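Alkane monooxygenase (PDB 3B9O) belongs to the luciferase-like monooxygenases, a family of TIM-barrel proteins, and binds flavin mononucleotide. Local coordinates at residues T107-P112 with S141-F146; S175-A180 with P193-E198; G247-E252 with G346-L351. One frame throughout, in Å; residues are numbered along the deposited sequence.

In the fold
All three contacts lie within one luciferase-like TIM-barrel chain and follow one another along the sequence. Contacts 1 and 3 lie nearer the flavin mononucleotide: the side chain of Phe349 in contact 3 comes within about 4 Å of it, and that of Thr108 in contact 1 within about 8 Å. Their centres are 30 Å apart and their nearest atoms about 18 Å. Contact 2 sits further out, its centre 31 Å from the centre of the chain, joining the chain just before and after the antiparallel pair 181-184/189-191. Its nearest atoms are about 11 Å from contact 1; its centre is 46 Å from that of contact 3, on the opposite side of the chain's centre.

Contact 1 (T107-P112 with S141-F146); sequences TTYEHP and SADKNF
Two neighbouring connections of the TIM barrel meet where Tyr109, in the loop between strand 100-106 and helix 112-125, reaches over to Ala142, Asp143 and Phe146 at the end of helix 140-145. The tyrosine does most of the work. Its CG stands anti to its own carbonyl carbon (chi1 -52°), and the ring carries its hydroxyl to the helix, where Tyr109 OH donates a hydrogen bond of 2.5 Å to Asp143 OD2. The phenol approaches from above the carboxylate plane, 52° out of it, while the carboxyl carbon of Asp143 lies at the edge of the tyrosine ring. Asp143 OD1 has a second partner in Arg157 of helix 154-174, a salt bridge that helps fix the rotation of the carboxylate. Ala142 comes in obliquely, its CB 3.4 Å from Tyr109 CZ.

At the other end of the side chain, Tyr109 CB sits over the centre of the Phe146 ring, 3.7 Å from the centroid, in a CH-pi contact. The two rings run nearly parallel, at 16°, but are slid so far apart, with centroids 4.9 Å from each other, that they hardly overlap. Tyr109 CB and CG make the closest contacts to the phenylalanine. Glu110 CG reaches Phe146 CE2 obliquely, at 3.8 Å. The backbone bond from Phe146 N to Ala142 O, 2.9 Å, closes the last helical turn. On one face of the tyrosine ring lies Thr108 CG2, offset toward the rim, while Thr108 OG1 is bonded to the carbonyl of Thr136. Thr108 also brings the contact to about 8 Å, side chain to flavin mononucleotide. The contact joins the connections that follow adjacent parallel strands 100-106 and 130-135 of the TIM barrel.

Contact 2 (S175-A180 with P193-E198); sequences SWEDNA and PSKVHE
Val196 lies over one face of the Trp176 indole, with CG2 3.7 Å from Trp176 CD2 in a CH-pi contact with the six-membered ring. The other methyl, CG1, is 3.8 Å from Trp176 NE1, whose hydrogen bond goes elsewhere, to the carbonyl of His212. At the indole edge, in plane, is Ser175 CB. The second ring, His197, is met at its edge: Glu177 brings its carboxylate almost into the imidazole plane, the two planes only 15° apart. Glu177 OE1 accepts, with its anti lone pair, from His197 NE2 at 2.5 Å.

Behind these groups the backbones form a single antiparallel bridge, with Trp176 and Val196 as a non-hydrogen-bonded pair. The bonds fall to either side of that pair: His197 N to Ser175 O at 2.7 Å, somewhat bent, and Glu177 N to Lys195 O at 3.0 Å and nearly straight (170°). A third link involves a side chain. Ser175 OG, set anti to its backbone N (chi1 178°), donates to His197 O at 2.8 Å, and the same hydroxyl is also bonded to the amide of His212, so this buried oxygen is well satisfied. The extended Lys195 chain crosses Glu177 at about a right angle and ends at a water, which bridges its NZ to Asn179 O in the turn from Glu177 to Ala180. The segments flank the antiparallel strands 181-184 and 189-191; Ala180 bonds through its backbone to Asp192, and Trp176 and Val196 touch Thr191.

Lys195 NZ stays 4.7 Å from Glu177 OE2, too far to pair directly, but its charge would probably favour an ionised carboxylate. That carboxylate, accepting from NE2, would in turn probably stabilise the imidazole in its protonated form.

Contact 3 (G247-E252 with G346-L351); sequences GGKDVE and GKWFKL
Hydrogen bonds tie Gly248 and Lys249 to the loop residues Lys347 and Trp348. Gly248 N donates to Trp348 O at 2.9 Å, approaching nearly in line with the carbonyl, and Lys249 NZ donates to Lys347 O at 2.7 Å, in the carbonyl plane. The ammonium is gripped a second time by the carbonyl of Asp345. To get there the lysine starts from the crowded rotamer, CG between its backbone N and carbonyl carbon (chi1 47°), and the bends at chi3 and chi4 bring NZ to Lys347 O. A water takes a hydrogen bond from Lys350 N at 2.9 Å and also lies within bonding distance of Gly248 O.

Aromatic contact comes from Trp348, whose indole lies flat against the glycine backbone. Gly248 CA is 3.8 Å from the centroid of the five-membered ring, and Gly247 CA 4.1 Å from that of the six-membered ring, both as CH-pi contacts over the same face. At Gly247 a CB would run into Trp348 CE3, so the bare CA lets the ring lie close. Gly248 has a separate reason: at its backbone angles a CB would be jammed against the carbonyl O of Gly247.

Van der Waals contact fills the rest. Lys249 CB is 3.4 Å from Lys350 N, Lys249 CE is 3.5 Å from Phe349 O, and Lys350 CD leans on Lys249 O at 3.7 Å. The side chain of Phe349 lies beside the bound flavin mononucleotide.

Around this, the glycines continue from barrel strand 243-246 and lead into helix 251-265, whose N-cap Asp250 bonds Thr253 N through OD2. Lys350, at strand 350-354, pairs through its backbone with Cys282 of strand 276-285, the strand that lies between 243-246 and 350-354 in the sheet. Trp348 touches Met229 in a loop, and Val251 packs on helix 356-370.

Contact 1 (T107-P112 with S141-F146)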
loop_
_atom_site.group_PDB
_atom_site.type_symbol
_atom_site.label_atom_id
_atom_site.label_comp_id
_atom_site.label_asym_id
_atom_site.label_seq_id
_atom_site.Cartn_x
_atom_site.Cartn_y
_atom_site.Cartn_z
ATOM N N THR A 107 -9.074 8.609 3.470
ATOM C CA THR A 107 -10.512 8.888 3.601
ATOM C C THR A 107 -10.852 10.177 4.417
ATOM O O THR A 107 -12.018 10.586 4.516
ATOM C CB THR A 107 -11.232 7.678 4.259
ATOM O OG1 THR A 107 -10.576 7.295 5.474
ATOM C CG2 THR A 107 -11.239 6.457 3.313
ATOM N N THR A 108 -9.842 10.818 4.966
ATOM C CA THR A 108 -10.080 11.780 6.041
ATOM C C THR A 108 -10.347 13.200 5.520
ATOM O O THR A 108 -11.104 13.940 6.160
ATOM C CB THR A 108 -8.949 11.722 7.082
ATOM O OG1 THR A 108 -8.833 10.378 7.557
ATOM C CG2 THR A 108 -9.219 12.643 8.276
ATOM N N TYR A 109 -9.764 13.551 4.355
ATOM C CA TYR A 109 -9.724 14.963 3.903
ATOM C C TYR A 109 -10.578 15.281 2.673
ATOM O O TYR A 109 -11.394 16.200 2.711
ATOM C CB TYR A 109 -8.251 15.457 3.741
ATOM C CG TYR A 109 -7.430 15.187 4.982
ATOM C CD1 TYR A 109 -7.711 15.860 6.186
ATOM C CD2 TYR A 109 -6.424 14.216 4.981
ATOM C CE1 TYR A 109 -7.000 15.587 7.352
ATOM C CE2 TYR A 109 -5.693 13.932 6.149
ATOM C CZ TYR A 109 -6.002 14.619 7.324
ATOM O OH TYR A 109 -5.295 14.351 8.469
ATOM N N GLU A 110 -10.437 14.505 1.604
ATOM C CA GLU A 110 -11.035 14.894 0.321
ATOM C C GLU A 110 -12.308 14.082 -0.002
ATOM O O GLU A 110 -12.385 12.883 0.319
ATOM C CB GLU A 110 -9.985 14.793 -0.803
ATOM C CG GLU A 110 -8.640 15.553 -0.538
ATOM C CD GLU A 110 -7.563 15.189 -1.566
ATOM O OE1 GLU A 110 -6.420 14.766 -1.182
ATOM O OE2 GLU A 110 -7.887 15.293 -2.775
ATOM N N HIS A 111 -13.275 14.719 -0.657
ATOM C CA HIS A 111 -14.620 14.155 -0.815
ATOM C C HIS A 111 -14.613 12.896 -1.666
ATOM O O HIS A 111 -13.914 12.838 -2.693
ATOM C CB HIS A 111 -15.588 15.214 -1.395
ATOM C CG HIS A 111 -17.029 14.793 -1.361
ATOM N ND1 HIS A 111 -17.894 15.181 -0.356
ATOM C CD2 HIS A 111 -17.739 13.974 -2.171
ATOM C CE1 HIS A 111 -19.085 14.644 -0.565
ATOM N NE2 HIS A 111 -19.017 13.898 -1.658
ATOM N N PRO A 112 -15.392 11.877 -1.263
ATOM C CA PRO A 112 -15.472 10.644 -2.059
ATOM C C PRO A 112 -15.948 10.769 -3.511
ATOM O O PRO A 112 -15.620 9.900 -4.301
ATOM C CB PRO A 112 -16.448 9.750 -1.243
ATOM C CG PRO A 112 -17.202 10.748 -0.388
ATOM C CD PRO A 112 -16.195 11.765 -0.022
ATOM N N SER A 141 -0.715 18.000 10.928
ATOM C CA SER A 141 -0.616 19.142 10.014
ATOM C C SER A 141 -1.554 19.026 8.810
ATOM O O SER A 141 -1.992 20.053 8.274
ATOM C CB SER A 141 0.818 19.402 9.553
ATOM O OG SER A 141 1.193 18.564 8.466
ATOM N N ALA A 142 -1.892 17.793 8.414
ATOM C CA ALA A 142 -2.908 17.594 7.376
ATOM C C ALA A 142 -4.293 18.162 7.820
ATOM O O ALA A 142 -4.958 18.888 7.073
ATOM C CB ALA A 142 -2.993 16.121 6.977
ATOM N N ASP A 143 -4.710 17.880 9.051
ATOM C CA ASP A 143 -6.004 18.392 9.505
ATOM C C ASP A 143 -6.061 19.921 9.555
ATOM O O ASP A 143 -7.127 20.509 9.269
ATOM C CB ASP A 143 -6.398 17.783 10.846
ATOM C CG ASP A 143 -6.479 16.293 10.774
ATOM O OD1 ASP A 143 -7.591 15.750 10.776
ATOM O OD2 ASP A 143 -5.425 15.652 10.639
ATOM N N LYS A 144 -4.936 20.544 9.912
ATOM C CA LYS A 144 -4.813 22.005 9.917
ATOM C C LYS A 144 -4.890 22.548 8.482
ATOM O O LYS A 144 -5.596 23.517 8.218
ATOM C CB LYS A 144 -3.482 22.440 10.532
ATOM C CG LYS A 144 -3.291 22.217 12.051
ATOM C CD LYS A 144 -1.830 22.584 12.463
ATOM C CE LYS A 144 -1.687 24.089 12.836
ATOM N NZ LYS A 144 -0.344 24.732 12.465
ATOM N N ASN A 145 -4.147 21.920 7.572
ATOM C CA ASN A 145 -4.047 22.379 6.181
ATOM C C ASN A 145 -5.232 22.093 5.251
ATOM O O ASN A 145 -5.357 22.706 4.190
ATOM C CB ASN A 145 -2.754 21.867 5.582
ATOM C CG ASN A 145 -1.583 22.613 6.112
ATOM O OD1 ASN A 145 -1.648 23.836 6.240
ATOM N ND2 ASN A 145 -0.527 21.904 6.482
ATOM N N PHE A 146 -6.075 21.143 5.632
ATOM C CA PHE A 146 -7.349 20.965 4.959
ATOM C C PHE A 146 -8.475 21.728 5.707
ATOM O O PHE A 146 -9.654 21.627 5.356
ATOM C CB PHE A 146 -7.662 19.479 4.755
ATOM C CG PHE A 146 -6.868 18.839 3.659
ATOM C CD1 PHE A 146 -5.623 18.264 3.928
ATOM C CD2 PHE A 146 -7.347 18.834 2.338
ATOM C CE1 PHE A 146 -4.880 17.670 2.904
ATOM C CE2 PHE A 146 -6.603 18.242 1.315
ATOM C CZ PHE A 146 -5.379 17.661 1.603
#

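Contact 2 (S175-A180 with P193-E198)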
loop_
_atom_site.group_PDB
_atom_site.type_symbol
_atom_site.label_atom_id
_atom_site.label_comp_id
_atom_site.label_asym_id
_atom_site.label_seq_id
_atom_site.Cartn_x
_atom_site.Cartn_y
_atom_site.Cartn_z
ATOM N N SER A 175 -24.422 2.459 -9.380
ATOM C CA SER A 175 -25.004 3.581 -10.081
ATOM C C SER A 175 -25.329 3.279 -11.550
ATOM O O SER A 175 -26.443 3.562 -12.023
ATOM C CB SER A 175 -24.124 4.796 -9.909
ATOM O OG SER A 175 -24.637 5.912 -10.609
ATOM N N TRP A 176 -24.375 2.719 -12.281
ATOM C CA TRP A 176 -24.572 2.361 -13.682
ATOM C C TRP A 176 -24.620 0.851 -13.724
ATOM O O TRP A 176 -23.745 0.214 -13.158
ATOM C CB TRP A 176 -23.383 2.796 -14.553
ATOM C CG TRP A 176 -23.190 4.292 -14.674
ATOM C CD1 TRP A 176 -23.171 5.218 -13.635
ATOM C CD2 TRP A 176 -22.999 5.041 -15.871
ATOM N NE1 TRP A 176 -23.004 6.467 -14.143
ATOM C CE2 TRP A 176 -22.865 6.383 -15.505
ATOM C CE3 TRP A 176 -22.908 4.699 -17.236
ATOM C CZ2 TRP A 176 -22.649 7.404 -16.452
ATOM C CZ3 TRP A 176 -22.695 5.712 -18.169
ATOM C CH2 TRP A 176 -22.575 7.047 -17.777
ATOM N N GLU A 177 -25.600 0.307 -14.439
ATOM C CA GLU A 177 -25.753 -1.121 -14.638
ATOM C C GLU A 177 -24.694 -1.640 -15.628
ATOM O O GLU A 177 -24.152 -0.867 -16.429
ATOM C CB GLU A 177 -27.170 -1.413 -15.147
ATOM C CG GLU A 177 -28.274 -0.947 -14.168
ATOM C CD GLU A 177 -29.683 -1.379 -14.588
ATOM O OE1 GLU A 177 -30.639 -0.590 -14.331
ATOM O OE2 GLU A 177 -29.814 -2.474 -15.190
ATOM N N ASP A 178 -24.392 -2.937 -15.555
ATOM C CA ASP A 178 -23.361 -3.555 -16.404
ATOM C C ASP A 178 -23.266 -3.126 -17.852
ATOM O O ASP A 178 -22.175 -2.765 -18.338
ATOM C CB ASP A 178 -23.394 -5.074 -16.318
ATOM C CG ASP A 178 -22.791 -5.578 -15.033
ATOM O OD1 ASP A 178 -22.741 -6.818 -14.880
ATOM O OD2 ASP A 178 -22.365 -4.743 -14.181
ATOM N N ASN A 179 -24.407 -3.170 -18.523
ATOM C CA ASN A 179 -24.486 -2.910 -19.943
ATOM C C ASN A 179 -25.198 -1.582 -20.199
ATOM O O ASN A 179 -25.946 -1.466 -21.165
ATOM C CB ASN A 179 -25.289 -4.050 -20.594
ATOM C CG ASN A 179 -24.640 -5.431 -20.378
ATOM O OD1 ASN A 179 -25.264 -6.353 -19.819
ATOM N ND2 ASN A 179 -23.399 -5.591 -20.852
ATOM N N ALA A 180 -24.989 -0.596 -19.325
ATOM C CA ALA A 180 -25.638 0.699 -19.472
ATOM C C ALA A 180 -25.222 1.336 -20.803
ATOM O O ALA A 180 -26.056 1.931 -21.523
ATOM C CB ALA A 180 -25.289 1.635 -18.281
ATOM N N PRO A 193 -30.522 5.563 -20.639
ATOM C CA PRO A 193 -30.660 6.366 -19.419
ATOM C C PRO A 193 -31.430 5.667 -18.273
ATOM O O PRO A 193 -31.302 6.059 -17.109
ATOM C CB PRO A 193 -31.358 7.655 -19.894
ATOM C CG PRO A 193 -31.886 7.359 -21.217
ATOM C CD PRO A 193 -31.322 6.099 -21.765
ATOM N N SER A 194 -32.158 4.603 -18.597
ATOM C CA SER A 194 -32.878 3.836 -17.583
ATOM C C SER A 194 -31.915 2.950 -16.770
ATOM O O SER A 194 -32.297 2.400 -15.737
ATOM C CB SER A 194 -34.020 3.020 -18.209
ATOM O OG SER A 194 -33.587 1.902 -18.981
ATOM N N LYS A 195 -30.649 2.879 -17.205
ATOM C CA LYS A 195 -29.677 2.010 -16.569
ATOM C C LYS A 195 -28.590 2.837 -15.866
ATOM O O LYS A 195 -27.595 2.301 -15.419
ATOM C CB LYS A 195 -29.082 1.031 -17.588
ATOM C CG LYS A 195 -30.104 0.150 -18.284
ATOM C CD LYS A 195 -29.436 -1.074 -18.972
ATOM C CE LYS A 195 -30.509 -2.071 -19.521
ATOM N NZ LYS A 195 -29.907 -3.418 -19.825
ATOM N N VAL A 196 -28.833 4.137 -15.727
ATOM C CA VAL A 196 -27.985 5.015 -14.947
ATOM C C VAL A 196 -28.821 5.576 -13.779
ATOM O O VAL A 196 -29.872 6.201 -14.005
ATOM C CB VAL A 196 -27.400 6.144 -15.818
ATOM C CG1 VAL A 196 -26.653 7.168 -14.951
ATOM C CG2 VAL A 196 -26.464 5.564 -16.897
ATOM N N HIS A 197 -28.330 5.382 -12.551
ATOM C CA HIS A 197 -29.127 5.581 -11.324
ATOM C C HIS A 197 -28.495 6.489 -10.295
ATOM O O HIS A 197 -27.291 6.395 -10.035
ATOM C CB HIS A 197 -29.424 4.216 -10.645
ATOM C CG HIS A 197 -29.992 3.194 -11.568
ATOM N ND1 HIS A 197 -31.264 3.292 -12.083
ATOM C CD2 HIS A 197 -29.453 2.071 -12.104
ATOM C CE1 HIS A 197 -31.487 2.282 -12.897
ATOM N NE2 HIS A 197 -30.407 1.521 -12.920
ATOM N N GLU A 198 -29.306 7.366 -9.685
ATOM C CA GLU A 198 -28.899 8.063 -8.461
ATOM C C GLU A 198 -28.607 6.995 -7.403
ATOM O O GLU A 198 -29.162 5.891 -7.451
ATOM C CB GLU A 198 -29.990 9.021 -7.959
ATOM C CG GLU A 198 -30.046 10.327 -8.688
ATOM C CD GLU A 198 -31.234 11.219 -8.313
ATOM O OE1 GLU A 198 -32.090 10.839 -7.465
ATOM O OE2 GLU A 198 -31.290 12.333 -8.884
HETATM O O HOH W 1 -28.187 -2.535 -22.089
#

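Contact 3 (G247-E252 with G346-L351)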
loop_
_atom_site.group_PDB
_atom_site.type_symbol
_atom_site.label_atom_id
_atom_site.label_comp_id
_atom_site.label_asym_id
_atom_site.label_seq_id
_atom_site.Cartn_x
_atom_site.Cartn_y
_atom_site.Cartn_z
ATOM N N GLY A 247 1.937 -5.217 9.759
ATOM C CA GLY A 247 3.205 -5.013 10.448
ATOM C C GLY A 247 3.620 -6.305 11.122
ATOM O O GLY A 247 2.775 -7.139 11.444
ATOM N N GLY A 248 4.930 -6.484 11.332
ATOM C CA GLY A 248 5.437 -7.686 11.995
ATOM C C GLY A 248 6.584 -8.288 11.230
ATOM O O GLY A 248 6.601 -8.244 9.991
ATOM N N LYS A 249 7.552 -8.833 11.967
ATOM C CA LYS A 249 8.825 -9.301 11.387
ATOM C C LYS A 249 9.147 -10.757 11.663
ATOM O O LYS A 249 10.237 -11.222 11.305
ATOM C CB LYS A 249 10.018 -8.456 11.837
ATOM C CG LYS A 249 10.072 -8.170 13.323
ATOM C CD LYS A 249 11.447 -7.674 13.840
ATOM C CE LYS A 249 12.212 -6.757 12.902
ATOM N NZ LYS A 249 12.927 -5.704 13.721
ATOM N N ASP A 250 8.231 -11.474 12.304
ATOM C CA ASP A 250 8.444 -12.899 12.595
ATOM C C ASP A 250 7.165 -13.724 12.480
ATOM O O ASP A 250 6.081 -13.170 12.363
ATOM C CB ASP A 250 9.091 -13.091 13.991
ATOM C CG ASP A 250 8.303 -12.440 15.108
ATOM O OD1 ASP A 250 8.898 -11.644 15.875
ATOM O OD2 ASP A 250 7.113 -12.714 15.258
ATOM N N VAL A 251 7.285 -15.042 12.548
ATOM C CA VAL A 251 6.121 -15.903 12.313
ATOM C C VAL A 251 5.056 -15.685 13.382
ATOM O O VAL A 251 3.866 -15.492 13.063
ATOM C CB VAL A 251 6.491 -17.421 12.264
ATOM C CG1 VAL A 251 5.235 -18.284 12.447
ATOM C CG2 VAL A 251 7.214 -17.779 10.975
ATOM N N GLU A 252 5.479 -15.679 14.655
ATOM C CA GLU A 252 4.523 -15.631 15.744
ATOM C C GLU A 252 3.608 -14.402 15.619
ATOM O O GLU A 252 2.394 -14.518 15.797
ATOM C CB GLU A 252 5.224 -15.667 17.130
ATOM C CG GLU A 252 6.391 -16.723 17.307
ATOM C CD GLU A 252 7.777 -16.182 16.859
ATOM O OE1 GLU A 252 8.172 -16.444 15.669
ATOM O OE2 GLU A 252 8.456 -15.490 17.708
ATOM N N GLY A 346 15.895 -2.925 12.829
ATOM C CA GLY A 346 15.093 -2.476 13.965
ATOM C C GLY A 346 13.660 -2.071 13.615
ATOM O O GLY A 346 12.858 -1.770 14.521
ATOM N N LYS A 347 13.339 -2.059 12.311
ATOM C CA LYS A 347 12.018 -1.643 11.829
ATOM C C LYS A 347 10.986 -2.767 12.025
ATOM O O LYS A 347 11.345 -3.859 12.452
ATOM C CB LYS A 347 12.110 -1.201 10.367
ATOM C CG LYS A 347 12.909 0.089 10.156
ATOM C CD LYS A 347 12.006 1.328 10.059
ATOM C CE LYS A 347 12.785 2.634 10.313
ATOM N NZ LYS A 347 11.922 3.875 10.233
ATOM N N TRP A 348 9.711 -2.509 11.725
ATOM C CA TRP A 348 8.688 -3.542 11.949
ATOM C C TRP A 348 8.502 -4.533 10.772
ATOM O O TRP A 348 7.455 -5.194 10.672
ATOM C CB TRP A 348 7.358 -2.942 12.443
ATOM C CG TRP A 348 6.586 -3.880 13.426
ATOM C CD1 TRP A 348 7.109 -4.949 14.149
ATOM C CD2 TRP A 348 5.193 -3.793 13.804
ATOM N NE1 TRP A 348 6.117 -5.532 14.922
ATOM C CE2 TRP A 348 4.940 -4.846 14.737
ATOM C CE3 TRP A 348 4.133 -2.943 13.435
ATOM C CZ2 TRP A 348 3.670 -5.066 15.306
ATOM C CZ3 TRP A 348 2.868 -3.162 14.002
ATOM C CH2 TRP A 348 2.653 -4.219 14.934
ATOM N N PHE A 349 9.524 -4.616 9.906
ATOM C CA PHE A 349 9.609 -5.574 8.797
ATOM C C PHE A 349 10.782 -6.531 8.963
ATOM O O PHE A 349 11.848 -6.161 9.454
ATOM C CB PHE A 349 9.782 -4.834 7.458
ATOM C CG PHE A 349 8.704 -3.828 7.181
ATOM C CD1 PHE A 349 7.343 -4.206 7.198
ATOM C CD2 PHE A 349 9.021 -2.503 6.929
ATOM C CE1 PHE A 349 6.310 -3.281 6.949
ATOM C CE2 PHE A 349 7.981 -1.558 6.664
ATOM C CZ PHE A 349 6.630 -1.962 6.678
ATOM N N LYS A 350 10.588 -7.758 8.523
ATOM C CA LYS A 350 11.678 -8.714 8.377
ATOM C C LYS A 350 12.841 -8.141 7.517
ATOM O O LYS A 350 12.633 -7.568 6.436
ATOM C CB LYS A 350 11.134 -10.028 7.775
ATOM C CG LYS A 350 12.177 -11.073 7.382
ATOM C CD LYS A 350 12.691 -11.784 8.582
ATOM C CE LYS A 350 13.524 -13.018 8.235
ATOM N NZ LYS A 350 13.763 -13.763 9.537
ATOM N N LEU A 351 14.062 -8.310 8.017
ATOM C CA LEU A 351 15.264 -8.099 7.206
ATOM C C LEU A 351 15.896 -9.435 6.822
ATOM O O LEU A 351 16.318 -10.206 7.693
ATOM C CB LEU A 351 16.282 -7.209 7.932
ATOM C CG LEU A 351 17.620 -7.047 7.199
ATOM C CD1 LEU A 351 17.444 -6.551 5.754
ATOM C CD2 LEU A 351 18.589 -6.142 7.993
HETATM O O HOH W 2 8.043 -8.943 7.842
#